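Local coordinates for ferritin light chain (Trichoplusia ni, PDB 1Z6O), which stores iron together with the heavy chain in a secreted 24-subunit shell, where it facilitates nucleation of the ferrihydrite core, at the interface of chains A and B and the interface of chains A and C. Sequence-based numbering; all coordinates share one arbitrary frame. Chains: chain A/B, Ferritin light chain; chain C, Ferritin heavy chain.

Contact 1: the interface of chains A and B. Residues chain A 5, 8, 12; chain B 121, 123-124, 127.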
loop_
_atom_site.group_PDB
_atom_site.type_symbol
_atom_site.label_atom_id
_atom_site.label_comp_id
_atom_site.label_asym_id
_atom_site.label_seq_id
_atom_site.Cartn_x
_atom_site.Cartn_y
_atom_site.Cartn_z
ATOM N N TYR A 5 -41.571 -34.156 -27.330
ATOM C CA TYR A 5 -41.754 -35.284 -26.415
ATOM C C TYR A 5 -42.511 -36.433 -27.095
ATOM O O TYR A 5 -42.147 -37.601 -26.961
ATOM C CB TYR A 5 -42.535 -34.835 -25.181
ATOM C CG TYR A 5 -42.611 -35.870 -24.084
ATOM C CD1 TYR A 5 -41.496 -36.162 -23.305
ATOM C CD2 TYR A 5 -43.814 -36.517 -23.787
ATOM C CE1 TYR A 5 -41.567 -37.062 -22.247
ATOM C CE2 TYR A 5 -43.900 -37.428 -22.726
ATOM C CZ TYR A 5 -42.768 -37.690 -21.957
ATOM O OH TYR A 5 -42.824 -38.555 -20.886
ATOM N N VAL A 8 -40.316 -38.248 -29.524
ATOM C CA VAL A 8 -39.401 -39.150 -28.835
ATOM C C VAL A 8 -40.113 -40.446 -28.426
ATOM O O VAL A 8 -39.583 -41.540 -28.623
ATOM C CB VAL A 8 -38.788 -38.480 -27.580
ATOM C CG1 VAL A 8 -38.050 -39.524 -26.731
ATOM C CG2 VAL A 8 -37.798 -37.388 -28.014
ATOM N N CYS A 12 -38.663 -43.723 -30.093
ATOM C CA CYS A 12 -37.884 -44.536 -29.167
ATOM C C CYS A 12 -38.607 -45.838 -28.834
ATOM O O CYS A 12 -38.243 -46.538 -27.889
ATOM C CB CYS A 12 -37.571 -43.753 -27.884
ATOM S SG CYS A 12 -36.374 -42.393 -28.126
ATOM N N HIS B 121 -36.001 -41.044 -19.282
ATOM C CA HIS B 121 -34.611 -41.254 -19.642
ATOM C C HIS B 121 -34.145 -39.861 -20.123
ATOM O O HIS B 121 -34.966 -38.952 -20.285
ATOM C CB HIS B 121 -34.452 -42.350 -20.716
ATOM C CG HIS B 121 -35.168 -42.088 -22.008
ATOM N ND1 HIS B 121 -36.113 -42.959 -22.514
ATOM C CD2 HIS B 121 -34.994 -41.134 -22.954
ATOM C CE1 HIS B 121 -36.485 -42.554 -23.716
ATOM N NE2 HIS B 121 -35.820 -41.448 -24.006
ATOM N N LEU B 123 -33.042 -38.376 -23.029
ATOM C CA LEU B 123 -33.621 -37.737 -24.214
ATOM C C LEU B 123 -35.073 -37.319 -23.957
ATOM O O LEU B 123 -35.479 -36.212 -24.317
ATOM C CB LEU B 123 -33.550 -38.670 -25.432
ATOM C CG LEU B 123 -34.221 -38.128 -26.709
ATOM C CD1 LEU B 123 -33.588 -36.797 -27.124
ATOM C CD2 LEU B 123 -34.074 -39.154 -27.834
ATOM N N GLU B 124 -35.858 -38.197 -23.342
ATOM C CA GLU B 124 -37.253 -37.869 -23.031
ATOM C C GLU B 124 -37.352 -36.629 -22.147
ATOM O O GLU B 124 -38.223 -35.780 -22.353
ATOM C CB GLU B 124 -37.948 -38.982 -22.238
ATOM C CG GLU B 124 -38.323 -40.231 -22.965
ATOM C CD GLU B 124 -39.009 -41.228 -22.023
ATOM O OE1 GLU B 124 -38.429 -41.555 -20.954
ATOM O OE2 GLU B 124 -40.132 -41.676 -22.347
ATOM N N ALA B 127 -36.558 -33.510 -24.097
ATOM C CA ALA B 127 -37.647 -33.251 -25.042
ATOM C C ALA B 127 -38.812 -32.576 -24.328
ATOM O O ALA B 127 -39.424 -31.647 -24.856
ATOM C CB ALA B 127 -38.128 -34.565 -25.680
#
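A:Tyr5, A:Val8 and A:Cys12 lie against the start of B:122-148 in a light-chain-to-light-chain interface, where a short N-terminal helix of one ferritin subunit docks on the four-helix bundle of the next. Such an arm ties neighbouring light chains together in the 24-subunit shell and illustrates how a family with a conserved bundle can gain contacts from a terminal extension. A:Val8 is the fork of the patch. One prong, CG1, is anti to its own backbone N (chi1 169°) and meets the B:Glu124 methylene carbon CG at 3.8 Å, with NE2 of the B:His121 imidazole slightly farther away. The other, CG2, points toward the helix and touches the B:Ala127 methyl CB at 3.7 Å and the branch carbon CG of B:Leu123 at 3.9 Å. Replacing this valine with glycine would probably leave B:Ala127 and B:Leu123 facing a gap and weaken the seating of the arm. One turn back, the A:Tyr5 ring presents its edge to the helix: CD1 is 3.4 Å from the B:Glu124 backbone O, which lies in the ring plane, and CE1 passes B:Glu124 CB. The B:Glu124 carboxylate is nearly parallel to that ring (planes 14° apart) but displaced from it, so the two do not stack. Farther along, A:Cys12 brings its sulfur SG to the B:Leu123 methyl CD2 at 4.0 Å. On the receiving side, a capping-box bond steadies the surface: B:His121 N donates to B:Glu124 OE1 at 3.0 Å, and the oxygen accepts through its anti lone pair, on the side away from the other carboxylate oxygen, while B:Glu124 CG lies over one face of the imidazole, toward its rim.

Contact 2: the interface of chains A and C. Residues chain A 103-104; chain C 96-97.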
loop_
_atom_site.group_PDB
_atom_site.type_symbol
_atom_site.label_atom_id
_atom_site.label_comp_id
_atom_site.label_asym_id
_atom_site.label_seq_id
_atom_site.Cartn_x
_atom_site.Cartn_y
_atom_site.Cartn_z
ATOM N N PHE A 103 -27.618 -17.591 -48.178
ATOM C CA PHE A 103 -26.999 -16.360 -48.663
ATOM C C PHE A 103 -27.516 -15.812 -49.986
ATOM O O PHE A 103 -27.058 -14.766 -50.444
ATOM C CB PHE A 103 -25.477 -16.519 -48.735
ATOM C CG PHE A 103 -24.831 -16.660 -47.382
ATOM C CD1 PHE A 103 -24.766 -17.896 -46.756
ATOM C CD2 PHE A 103 -24.338 -15.545 -46.719
ATOM C CE1 PHE A 103 -24.216 -18.025 -45.477
ATOM C CE2 PHE A 103 -23.783 -15.662 -45.439
ATOM C CZ PHE A 103 -23.724 -16.904 -44.822
ATOM N N ASP A 104 -28.468 -16.501 -50.596
ATOM C CA ASP A 104 -29.021 -16.013 -51.853
ATOM C C ASP A 104 -30.483 -15.612 -51.669
ATOM O O ASP A 104 -31.222 -15.483 -52.641
ATOM C CB ASP A 104 -28.928 -17.086 -52.933
ATOM C CG ASP A 104 -28.774 -16.490 -54.335
ATOM O OD1 ASP A 104 -29.196 -15.330 -54.549
ATOM O OD2 ASP A 104 -28.230 -17.185 -55.225
ATOM N N PRO C 96 -23.046 -15.065 -53.305
ATOM C CA PRO C 96 -23.291 -16.202 -52.415
ATOM C C PRO C 96 -22.191 -17.241 -52.604
ATOM O O PRO C 96 -21.733 -17.471 -53.714
ATOM C CB PRO C 96 -24.649 -16.734 -52.888
ATOM C CG PRO C 96 -25.321 -15.506 -53.473
ATOM C CD PRO C 96 -24.183 -14.846 -54.220
ATOM N N PRO C 97 -21.739 -17.873 -51.514
ATOM C CA PRO C 97 -20.687 -18.879 -51.670
ATOM C C PRO C 97 -21.231 -20.129 -52.358
ATOM O O PRO C 97 -22.432 -20.394 -52.335
ATOM C CB PRO C 97 -20.239 -19.150 -50.229
ATOM C CG PRO C 97 -21.470 -18.884 -49.442
ATOM C CD PRO C 97 -22.052 -17.645 -50.092
#
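C:Pro96 and A:Phe103 bury the most surface in this contact, which joins a light to a heavy chain in the ferritin shell of twelve of each; it is a loop-to-loop meeting that serves as a compact example of how rigid rings can fit both a backbone carbonyl and the stem of an aromatic side chain. C:Pro96 approaches the A:Phe103–A:Asp104 peptide with the outer corner of its pyrrolidine. Its CG lies 3.6 Å from the backbone O of A:Phe103, and CB follows at 4.0 Å from the same oxygen, leaving the ring alongside the carbonyl group. The same CG also faces the A:Asp104 side chain, at 3.7 Å from the carboxylate carbon CG, but that aspartate is poorly ordered and its share of the contact should be read with caution. The neighbouring proline meets A:Phe103 a step along, at its side chain rather than its carbonyl. There the ring carbon CD of C:Pro97, next to its nitrogen, rests 3.9 Å from A:Phe103 CB and 4.0 Å from A:Phe103 CG. The proline therefore meets the root of the aromatic side chain rather than the far rim of its ring, and the two side chains cross at about a right angle. A chi1 of -67° sets A:Phe103 CG beside its own backbone N and opposite the carbonyl carbon, carrying the phenyl group away from the carbonyl that C:Pro96 approaches. One residue thus offers two surfaces, a peptide oxygen and a benzylic stem, to consecutive prolines. Their rings pucker in opposite senses, and their extended backbone resembles polyproline II, a stiff form that would hold the two touching corners at a fixed spacing. In the fold, A:103-104 belong to the long connection between helices A:70-96 and A:122-148, and C:96-97 to the corresponding stretch before helix C:105-132, which places the site between the two four-helix bundles.

About 36 Å separates the C-alpha centres of contact 1 and contact 2, which have no residue in common. Chain A serves both, but with different parts: its N-terminal helix 4-11 reaches a second light chain, whereas the connection before helix 122-148 meets a heavy chain. Helix 122-148 offers another link: in chain B its first turns receive the arm of contact 1, and in chain A the connection leading to it supplies contact 2. Because every light chain carries both surfaces, each can engage like and unlike neighbours at once, consistent with the ordered placing of twelve light and twelve heavy chains in one shell.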